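Local coordinates for protein Bd3459 (Bdellovibrio bacteriovorus, PDB 5CEC) that is a predatory endopeptidase, probably a penicillin-binding-protein-like serine peptidase of family S13, and is bound by the immunity protein Bd3460, at residues N129-E143 against R208-K221. The protein carries 1 engineered substitution. Numbering follows the deposited sequence.
Sequences NRMKITKIEKLTFDE and RPKIDVRTISFVKK
Strands 138-141 and 212-218 run parallel, their local axes 4.7 Å apart at 20°, and Leu139 pairs with Ile216 as Ile136 does with Val213. The pairing forms one margin of a mixed sheet: strand 212-218 is its outermost strand within the chain, and strand 104-109 bonds to the other side of 135-141. Both strands kink together at Glu137 and Arg214, which have helix-like backbone angles, and two successive amides there, Arg214 N and Thr215 N, bond to Ile136 O and Glu137 O.

Before the strands, the Asn129 carboxamide grips the backbone of Lys210 twice. Asn129 OD1 takes Lys210 N at 2.8 Å on a lone pair, in the carbonyl plane, while Asn129 ND2 gives to Lys210 O at 2.8 Å from above that carbonyl's plane. ND2 also reaches Ile133 O, and these three bonds fix the amide's rotation. Nearby, Ile136 CD1 meets Ile211 CG1 at 3.8 Å.

At the kink, Glu137 and Arg214 lie alongside, their carboxylate and guanidinium planes 74° apart; Glu137 OE1 sits over the guanidinium face, 3.7 Å from Arg214 NH1, a long salt bridge with no N-H aimed at it.

Phe141, with CG between its backbone N and carbonyl carbon (chi1 65°), turns one ring face to Phe218 CA, a CH-pi contact 4.1 Å from the ring centroid; helix 167-182 also packs against both phenylalanines. Beyond them, Glu143 OE1 accepts Lys221 N at 2.8 Å through its syn lone pair.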
ATOM      1  N   ASN A 129       6.437  30.226  10.029  1.00 20.40           N
ATOM      2  CA  ASN A 129       7.384  30.673  11.050  1.00 20.17           C
ATOM      3  C   ASN A 129       8.703  31.197  10.464  1.00 21.42           C
ATOM      4  O   ASN A 129       9.238  32.198  10.938  1.00 23.60           O
ATOM      5  CB  ASN A 129       7.676  29.567  12.065  1.00 20.82           C
ATOM      6  CG  ASN A 129       6.531  29.283  13.031  1.00 21.70           C
ATOM      7  OD1 ASN A 129       6.709  28.432  13.900  1.00 25.37           O
ATOM      8  ND2 ASN A 129       5.398  29.957  12.915  1.00 22.50           N
ATOM      9  N   ARG A 130       9.205  30.518   9.429  1.00 21.84           N
ATOM     10  CA  ARG A 130      10.415  30.988   8.741  1.00 23.83           C
ATOM     11  C   ARG A 130      10.233  32.407   8.197  1.00 24.83           C
ATOM     12  O   ARG A 130      11.185  33.186   8.204  1.00 29.91           O
ATOM     13  CB  ARG A 130      10.801  30.025   7.616  1.00 24.78           C
ATOM     14  CG  ARG A 130      12.162  30.321   7.001  1.00 28.40           C
ATOM     15  CD  ARG A 130      12.607  29.281   5.998  1.00 30.08           C
ATOM     16  NE  ARG A 130      11.709  29.230   4.838  1.00 32.07           N
ATOM     17  CZ  ARG A 130      11.781  29.996   3.745  1.00 35.80           C
ATOM     18  NH1 ARG A 130      12.728  30.943   3.603  1.00 40.48           N
ATOM     19  NH2 ARG A 130      10.884  29.822   2.774  1.00 36.37           N
ATOM     20  N   MET A 131       9.004  32.718   7.755  1.00 23.89           N
ATOM     21  CA  MET A 131       8.622  34.040   7.267  1.00 25.48           C
ATOM     22  C   MET A 131       8.243  35.036   8.361  1.00 24.51           C
ATOM     23  O   MET A 131       7.795  36.133   8.049  1.00 25.73           O
ATOM     24  CB  MET A 131       7.421  33.922   6.325  1.00 27.56           C
ATOM     25  CG  MET A 131       7.648  33.035   5.150  1.00 30.97           C
ATOM     26  SD  MET A 131       6.531  33.602   3.893  1.00 42.41           S
ATOM     27  CE  MET A 131       7.531  34.948   3.256  1.00 41.39           C
ATOM     28  N   LYS A 132       8.421  34.671   9.624  1.00 23.23           N
ATOM     29  CA  LYS A 132       8.031  35.516  10.777  1.00 23.96           C
ATOM     30  C   LYS A 132       6.500  35.714  10.864  1.00 22.31           C
ATOM     31  O   LYS A 132       6.021  36.738  11.367  1.00 25.82           O
ATOM     32  CB  LYS A 132       8.842  36.837  10.833  1.00 27.01           C
ATOM     33  CG  LYS A 132      10.325  36.570  10.985  1.00 35.33           C
ATOM     34  CD  LYS A 132      10.675  35.813  12.268  1.00 40.66           C
ATOM     35  CE  LYS A 132      12.175  35.706  12.517  1.00 46.04           C
ATOM     36  NZ  LYS A 132      12.876  34.995  11.414  1.00 50.72           N
ATOM     37  N   ILE A 133       5.743  34.720  10.383  1.00 20.79           N
ATOM     38  CA  ILE A 133       4.307  34.684  10.568  1.00 21.88           C
ATOM     39  C   ILE A 133       4.037  33.708  11.702  1.00 21.76           C
ATOM     40  O   ILE A 133       4.258  32.507  11.560  1.00 23.44           O
ATOM     41  CB  ILE A 133       3.576  34.287   9.281  1.00 21.89           C
ATOM     42  CG1 ILE A 133       3.911  35.266   8.165  1.00 22.44           C
ATOM     43  CG2 ILE A 133       2.079  34.264   9.553  1.00 23.16           C
ATOM     44  CD1 ILE A 133       3.379  34.889   6.804  1.00 24.63           C
ATOM     45  N   THR A 134       3.609  34.233  12.838  1.00 23.46           N
ATOM     46  CA  THR A 134       3.303  33.426  14.018  1.00 24.22           C
ATOM     47  C   THR A 134       1.873  33.586  14.509  1.00 25.88           C
ATOM     48  O   THR A 134       1.395  32.752  15.293  1.00 28.14           O
ATOM     49  CB  THR A 134       4.225  33.786  15.205  1.00 27.68           C
ATOM     50  OG1 THR A 134       4.099  35.180  15.498  1.00 28.47           O
ATOM     51  CG2 THR A 134       5.648  33.474  14.877  1.00 29.28           C
ATOM     52  N   LYS A 135       1.231  34.683  14.111  1.00 25.03           N
ATOM     53  CA  LYS A 135      -0.133  34.987  14.507  1.00 26.01           C
ATOM     54  C   LYS A 135      -0.913  35.320  13.266  1.00 23.93           C
ATOM     55  O   LYS A 135      -0.526  36.217  12.520  1.00 25.71           O
ATOM     56  CB  LYS A 135      -0.145  36.179  15.467  1.00 31.86           C
ATOM     57  CG  LYS A 135       0.371  35.832  16.850  1.00 37.36           C
ATOM     58  CD  LYS A 135       0.683  37.076  17.688  1.00 43.85           C
ATOM     59  CE  LYS A 135       1.662  36.770  18.828  1.00 49.52           C
ATOM     60  NZ  LYS A 135       3.043  36.415  18.360  1.00 53.15           N
ATOM     61  N   ILE A 136      -2.016  34.618  13.085  1.00 23.09           N
ATOM     62  CA  ILE A 136      -2.948  34.840  11.997  1.00 22.88           C
ATOM     63  C   ILE A 136      -4.258  35.300  12.606  1.00 21.60           C
ATOM     64  O   ILE A 136      -4.831  34.640  13.489  1.00 23.51           O
ATOM     65  CB  ILE A 136      -3.182  33.563  11.172  1.00 22.43           C
ATOM     66  CG1 ILE A 136      -1.864  33.091  10.547  1.00 24.74           C
ATOM     67  CG2 ILE A 136      -4.236  33.800  10.096  1.00 23.98           C
ATOM     68  CD1 ILE A 136      -1.888  31.684   9.973  1.00 27.33           C
ATOM     69  N   GLU A 137      -4.747  36.435  12.142  1.00 22.17           N
ATOM     70  CA  GLU A 137      -5.974  36.990  12.658  1.00 24.45           C
ATOM     71  C   GLU A 137      -7.154  36.274  12.015  1.00 24.85           C
ATOM     72  O   GLU A 137      -7.902  35.603  12.696  1.00 29.42           O
ATOM     73  CB  GLU A 137      -6.016  38.498  12.387  1.00 28.05           C
ATOM     74  CG  GLU A 137      -7.236  39.173  12.970  1.00 31.73           C
ATOM     75  CD  GLU A 137      -7.250  39.093  14.478  1.00 36.90           C
ATOM     76  OE1 GLU A 137      -6.270  39.574  15.125  1.00 43.24           O
ATOM     77  OE2 GLU A 137      -8.241  38.540  14.997  1.00 40.71           O
ATOM     78  N   LYS A 138      -7.261  36.348  10.697  1.00 25.74           N
ATOM     79  CA  LYS A 138      -8.317  35.698   9.965  1.00 25.26           C
ATOM     80  C   LYS A 138      -7.667  34.750   8.951  1.00 23.28           C
ATOM     81  O   LYS A 138      -6.868  35.156   8.109  1.00 26.53           O
ATOM     82  CB  LYS A 138      -9.220  36.721   9.292  1.00 27.55           C
ATOM     83  CG  LYS A 138     -10.417  36.123   8.593  1.00 34.27           C
ATOM     84  CD  LYS A 138     -11.448  37.167   8.186  1.00 40.25           C
ATOM     85  CE  LYS A 138     -10.901  38.136   7.154  1.00 46.04           C
ATOM     86  NZ  LYS A 138     -11.978  39.038   6.643  1.00 52.80           N
ATOM     87  N   LEU A 139      -7.957  33.467   9.114  1.00 22.71           N
ATOM     88  CA  LEU A 139      -7.581  32.442   8.163  1.00 21.92           C
ATOM     89  C   LEU A 139      -8.803  32.006   7.397  1.00 21.55           C
ATOM     90  O   LEU A 139      -9.748  31.481   7.980  1.00 24.71           O
ATOM     91  CB  LEU A 139      -6.933  31.253   8.861  1.00 21.63           C
ATOM     92  CG  LEU A 139      -6.514  30.091   7.963  1.00 21.65           C
ATOM     93  CD1 LEU A 139      -5.455  30.544   6.961  1.00 20.57           C
ATOM     94  CD2 LEU A 139      -6.021  28.904   8.787  1.00 23.01           C
ATOM     95  N   THR A 140      -8.805  32.204   6.095  1.00 19.94           N
ATOM     96  CA  THR A 140      -9.915  31.748   5.259  1.00 20.05           C
ATOM     97  C   THR A 140      -9.400  30.807   4.200  1.00 18.25           C
ATOM     98  O   THR A 140      -8.207  30.718   3.982  1.00 19.27           O
ATOM     99  CB  THR A 140     -10.716  32.921   4.645  1.00 21.38           C
ATOM    100  OG1 THR A 140      -9.915  33.630   3.706  1.00 21.88           O
ATOM    101  CG2 THR A 140     -11.225  33.845   5.723  1.00 23.22           C
ATOM    102  N   PHE A 141     -10.306  30.056   3.584  1.00 18.59           N
ATOM    103  CA  PHE A 141      -9.939  29.018   2.630  1.00 18.54           C
ATOM    104  C   PHE A 141     -11.094  28.773   1.675  1.00 19.54           C
ATOM    105  O   PHE A 141     -12.258  28.982   2.041  1.00 19.23           O
ATOM    106  CB  PHE A 141      -9.551  27.718   3.341  1.00 19.26           C
ATOM    107  CG  PHE A 141     -10.697  27.086   4.097  1.00 17.91           C
ATOM    108  CD1 PHE A 141     -11.015  27.490   5.386  1.00 18.89           C
ATOM    109  CD2 PHE A 141     -11.504  26.141   3.491  1.00 18.78           C
ATOM    110  CE1 PHE A 141     -12.097  26.959   6.044  1.00 19.22           C
ATOM    111  CE2 PHE A 141     -12.586  25.631   4.150  1.00 19.45           C
ATOM    112  CZ  PHE A 141     -12.880  26.032   5.417  1.00 18.92           C
ATOM    113  N   ASP A 142     -10.768  28.337   0.459  1.00 17.50           N
ATOM    114  CA  ASP A 142     -11.794  28.076  -0.559  1.00 18.78           C
ATOM    115  C   ASP A 142     -12.059  26.571  -0.714  1.00 18.37           C
ATOM    116  O   ASP A 142     -11.554  25.721   0.028  1.00 18.44           O
ATOM    117  CB  ASP A 142     -11.459  28.774  -1.897  1.00 19.74           C
ATOM    118  CG  ASP A 142     -10.309  28.157  -2.649  1.00 18.45           C
ATOM    119  OD1 ASP A 142      -9.861  27.027  -2.336  1.00 19.09           O
ATOM    120  OD2 ASP A 142      -9.846  28.839  -3.601  1.00 20.51           O
ATOM    121  N   GLU A 143     -12.928  26.268  -1.666  1.00 18.55           N
ATOM    122  CA  GLU A 143     -13.439  24.927  -1.862  1.00 20.17           C
ATOM    123  C   GLU A 143     -12.457  23.978  -2.526  1.00 19.66           C
ATOM    124  O   GLU A 143     -12.714  22.790  -2.620  1.00 20.40           O
ATOM    125  CB  GLU A 143     -14.774  24.943  -2.626  1.00 23.40           C
ATOM    126  CG  GLU A 143     -14.686  25.380  -4.080  1.00 25.91           C
ATOM    127  CD  GLU A 143     -14.827  26.870  -4.322  1.00 26.89           C
ATOM    128  OE1 GLU A 143     -14.383  27.719  -3.503  1.00 25.54           O
ATOM    129  OE2 GLU A 143     -15.348  27.201  -5.396  1.00 31.83           O
ATOM    130  N   ARG A 208      10.926  24.574  16.348  1.00 31.14           N
ATOM    131  CA  ARG A 208       9.851  24.814  17.330  1.00 32.57           C
ATOM    132  C   ARG A 208       8.662  25.456  16.648  1.00 29.89           C
ATOM    133  O   ARG A 208       8.322  26.596  16.922  1.00 33.11           O
ATOM    134  CB  ARG A 208      10.336  25.782  18.428  1.00 38.67           C
ATOM    135  CG  ARG A 208      11.445  25.287  19.324  1.00 46.41           C
ATOM    136  CD  ARG A 208      10.918  24.824  20.682  1.00 51.73           C
ATOM    137  NE  ARG A 208      11.994  24.274  21.503  1.00 59.16           N
ATOM    138  CZ  ARG A 208      12.567  23.082  21.321  1.00 62.50           C
ATOM    139  NH1 ARG A 208      12.186  22.265  20.339  1.00 63.34           N
ATOM    140  NH2 ARG A 208      13.545  22.696  22.136  1.00 66.78           N
ATOM    141  N   PRO A 209       8.013  24.731  15.741  1.00 25.39           N
ATOM    142  CA  PRO A 209       6.921  25.317  14.996  1.00 24.29           C
ATOM    143  C   PRO A 209       5.709  25.660  15.859  1.00 22.61           C
ATOM    144  O   PRO A 209       5.283  24.843  16.676  1.00 24.52           O
ATOM    145  CB  PRO A 209       6.552  24.190  14.030  1.00 23.49           C
ATOM    146  CG  PRO A 209       6.848  22.958  14.818  1.00 25.13           C
ATOM    147  CD  PRO A 209       8.140  23.291  15.488  1.00 26.53           C
ATOM    148  N   LYS A 210       5.145  26.851  15.663  1.00 23.96           N
ATOM    149  CA  LYS A 210       3.958  27.256  16.417  1.00 25.36           C
ATOM    150  C   LYS A 210       3.231  28.368  15.679  1.00 24.30           C
ATOM    151  O   LYS A 210       3.861  29.314  15.211  1.00 28.05           O
ATOM    152  CB  LYS A 210       4.327  27.713  17.846  1.00 27.27           C
ATOM    153  CG  LYS A 210       3.131  27.993  18.749  1.00 33.15           C
ATOM    154  CD  LYS A 210       3.547  28.230  20.204  1.00 38.04           C
ATOM    155  CE  LYS A 210       2.335  28.458  21.088  1.00 42.85           C
ATOM    156  NZ  LYS A 210       2.716  28.678  22.512  1.00 47.09           N
ATOM    157  N   ILE A 211       1.907  28.264  15.614  1.00 24.44           N
ATOM    158  CA  ILE A 211       1.062  29.286  15.000  1.00 25.27           C
ATOM    159  C   ILE A 211      -0.117  29.560  15.952  1.00 25.73           C
ATOM    160  O   ILE A 211      -0.570  28.658  16.639  1.00 29.43           O
ATOM    161  CB  ILE A 211       0.611  28.792  13.590  1.00 27.56           C
ATOM    162  CG1 ILE A 211       0.073  29.906  12.718  1.00 30.15           C
ATOM    163  CG2 ILE A 211      -0.415  27.692  13.647  1.00 26.99           C
ATOM    164  CD1 ILE A 211       1.164  30.775  12.136  1.00 33.37           C
ATOM    165  N   ASP A 212      -0.616  30.795  15.971  1.00 25.05           N
ATOM    166  CA  ASP A 212      -1.850  31.136  16.663  1.00 27.83           C
ATOM    167  C   ASP A 212      -2.812  31.650  15.619  1.00 25.56           C
ATOM    168  O   ASP A 212      -2.446  32.507  14.841  1.00 27.98           O
ATOM    169  CB  ASP A 212      -1.587  32.206  17.734  1.00 32.04           C
ATOM    170  CG  ASP A 212      -1.581  31.637  19.128  1.00 41.05           C
ATOM    171  OD1 ASP A 212      -2.685  31.512  19.711  1.00 51.26           O
ATOM    172  OD2 ASP A 212      -0.478  31.320  19.634  1.00 49.40           O
ATOM    173  N   VAL A 213      -4.030  31.121  15.583  1.00 22.40           N
ATOM    174  CA  VAL A 213      -5.057  31.537  14.627  1.00 22.09           C
ATOM    175  C   VAL A 213      -6.322  31.963  15.382  1.00 24.60           C
ATOM    176  O   VAL A 213      -6.858  31.178  16.168  1.00 25.69           O
ATOM    177  CB  VAL A 213      -5.428  30.410  13.650  1.00 24.14           C
ATOM    178  CG1 VAL A 213      -6.416  30.929  12.627  1.00 25.46           C
ATOM    179  CG2 VAL A 213      -4.194  29.832  12.983  1.00 24.87           C
ATOM    180  N   ARG A 214      -6.816  33.184  15.136  1.00 23.05           N
ATOM    181  CA  ARG A 214      -7.964  33.673  15.905  1.00 26.98           C
ATOM    182  C   ARG A 214      -9.288  33.241  15.295  1.00 25.96           C
ATOM    183  O   ARG A 214     -10.114  32.649  16.005  1.00 30.15           O
ATOM    184  CB  ARG A 214      -7.948  35.190  16.096  1.00 30.11           C
ATOM    185  CG  ARG A 214      -9.053  35.641  17.062  1.00 35.75           C
ATOM    186  CD  ARG A 214      -8.809  36.987  17.715  1.00 42.03           C
ATOM    187  NE  ARG A 214      -7.584  37.037  18.504  1.00 49.35           N
ATOM    188  CZ  ARG A 214      -6.989  38.157  18.918  1.00 55.89           C
ATOM    189  NH1 ARG A 214      -7.483  39.359  18.610  1.00 56.73           N
ATOM    190  NH2 ARG A 214      -5.872  38.074  19.640  1.00 59.92           N
ATOM    191  N   THR A 215      -9.498  33.522  14.007  1.00 24.66           N
ATOM    192  CA  THR A 215     -10.776  33.272  13.328  1.00 26.65           C
ATOM    193  C   THR A 215     -10.511  32.467  12.075  1.00 24.34           C
ATOM    194  O   THR A 215      -9.572  32.750  11.344  1.00 25.96           O
ATOM    195  CB  THR A 215     -11.442  34.600  12.895  1.00 30.81           C
ATOM    196  OG1 THR A 215     -11.613  35.414  14.048  1.00 37.59           O
ATOM    197  CG2 THR A 215     -12.788  34.344  12.239  1.00 33.50           C
ATOM    198  N   ILE A 216     -11.345  31.470  11.825  1.00 23.81           N
ATOM    199  CA  ILE A 216     -11.228  30.615  10.646  1.00 22.84           C
ATOM    200  C   ILE A 216     -12.574  30.549   9.951  1.00 23.42           C
ATOM    201  O   ILE A 216     -13.590  30.253  10.602  1.00 27.32           O
ATOM    202  CB  ILE A 216     -10.756  29.195  11.021  1.00 22.16           C
ATOM    203  CG1 ILE A 216      -9.420  29.279  11.762  1.00 23.71           C
ATOM    204  CG2 ILE A 216     -10.668  28.313   9.766  1.00 22.89           C
ATOM    205  CD1 ILE A 216      -8.930  27.990  12.360  1.00 23.68           C
ATOM    206  N   SER A 217     -12.595  30.780   8.640  1.00 22.95           N
ATOM    207  CA  SER A 217     -13.853  30.703   7.901  1.00 24.32           C
ATOM    208  C   SER A 217     -13.676  30.359   6.430  1.00 23.34           C
ATOM    209  O   SER A 217     -12.616  30.530   5.878  1.00 24.20           O
ATOM    210  CB  SER A 217     -14.680  31.964   8.076  1.00 30.34           C
ATOM    211  OG  SER A 217     -14.038  33.083   7.570  1.00 34.05           O
ATOM    212  N   PHE A 218     -14.731  29.801   5.850  1.00 23.28           N
ATOM    213  CA  PHE A 218     -14.776  29.418   4.444  1.00 21.67           C
ATOM    214  C   PHE A 218     -15.136  30.647   3.600  1.00 23.58           C
ATOM    215  O   PHE A 218     -16.090  31.389   3.928  1.00 26.45           O
ATOM    216  CB  PHE A 218     -15.830  28.316   4.290  1.00 22.52           C
ATOM    217  CG  PHE A 218     -16.120  27.927   2.880  1.00 22.24           C
ATOM    218  CD1 PHE A 218     -15.152  27.362   2.095  1.00 23.02           C
ATOM    219  CD2 PHE A 218     -17.392  28.074   2.342  1.00 26.32           C
ATOM    220  CE1 PHE A 218     -15.412  26.982   0.788  1.00 23.93           C
ATOM    221  CE2 PHE A 218     -17.660  27.696   1.039  1.00 29.40           C
ATOM    222  CZ  PHE A 218     -16.664  27.154   0.257  1.00 26.39           C
ATOM    223  N   VAL A 219     -14.351  30.873   2.544  1.00 23.25           N
ATOM    224  CA  VAL A 219     -14.647  31.888   1.520  1.00 25.41           C
ATOM    225  C   VAL A 219     -14.498  31.240   0.150  1.00 24.80           C
ATOM    226  O   VAL A 219     -13.392  30.855  -0.231  1.00 24.10           O
ATOM    227  CB  VAL A 219     -13.719  33.126   1.619  1.00 25.70           C
ATOM    228  CG1 VAL A 219     -14.026  34.112   0.497  1.00 27.75           C
ATOM    229  CG2 VAL A 219     -13.872  33.803   2.977  1.00 26.85           C
ATOM    230  N   LYS A 220     -15.610  31.121  -0.576  1.00 25.42           N
ATOM    231  CA  LYS A 220     -15.642  30.499  -1.905  1.00 26.98           C
ATOM    232  C   LYS A 220     -14.751  31.230  -2.894  1.00 25.38           C
ATOM    233  O   LYS A 220     -14.647  32.466  -2.858  1.00 26.99           O
ATOM    234  CB  LYS A 220     -17.065  30.503  -2.474  1.00 32.43           C
ATOM    235  CG  LYS A 220     -18.050  29.622  -1.746  1.00 38.49           C
ATOM    236  CD  LYS A 220     -19.449  29.838  -2.320  1.00 42.81           C
ATOM    237  CE  LYS A 220     -20.511  29.025  -1.585  1.00 48.68           C
ATOM    238  NZ  LYS A 220     -21.784  29.795  -1.484  1.00 52.91           N
ATOM    239  N   LYS A 221     -14.136  30.474  -3.796  1.00 25.32           N
ATOM    240  CA  LYS A 221     -13.189  31.044  -4.764  1.00 27.24           C
ATOM    241  C   LYS A 221     -13.778  32.241  -5.526  1.00 28.29           C
ATOM    242  O   LYS A 221     -13.134  33.284  -5.628  1.00 30.12           O
ATOM    243  CB  LYS A 221     -12.694  29.973  -5.745  1.00 28.01           C
ATOM    244  CG  LYS A 221     -11.677  30.488  -6.751  1.00 31.51           C
ATOM    245  CD  LYS A 221     -11.269  29.409  -7.729  1.00 36.90           C
ATOM    246  CE  LYS A 221     -10.514  30.046  -8.892  1.00 40.54           C
ATOM    247  NZ  LYS A 221      -9.877  29.048  -9.781  1.00 46.61           N
TER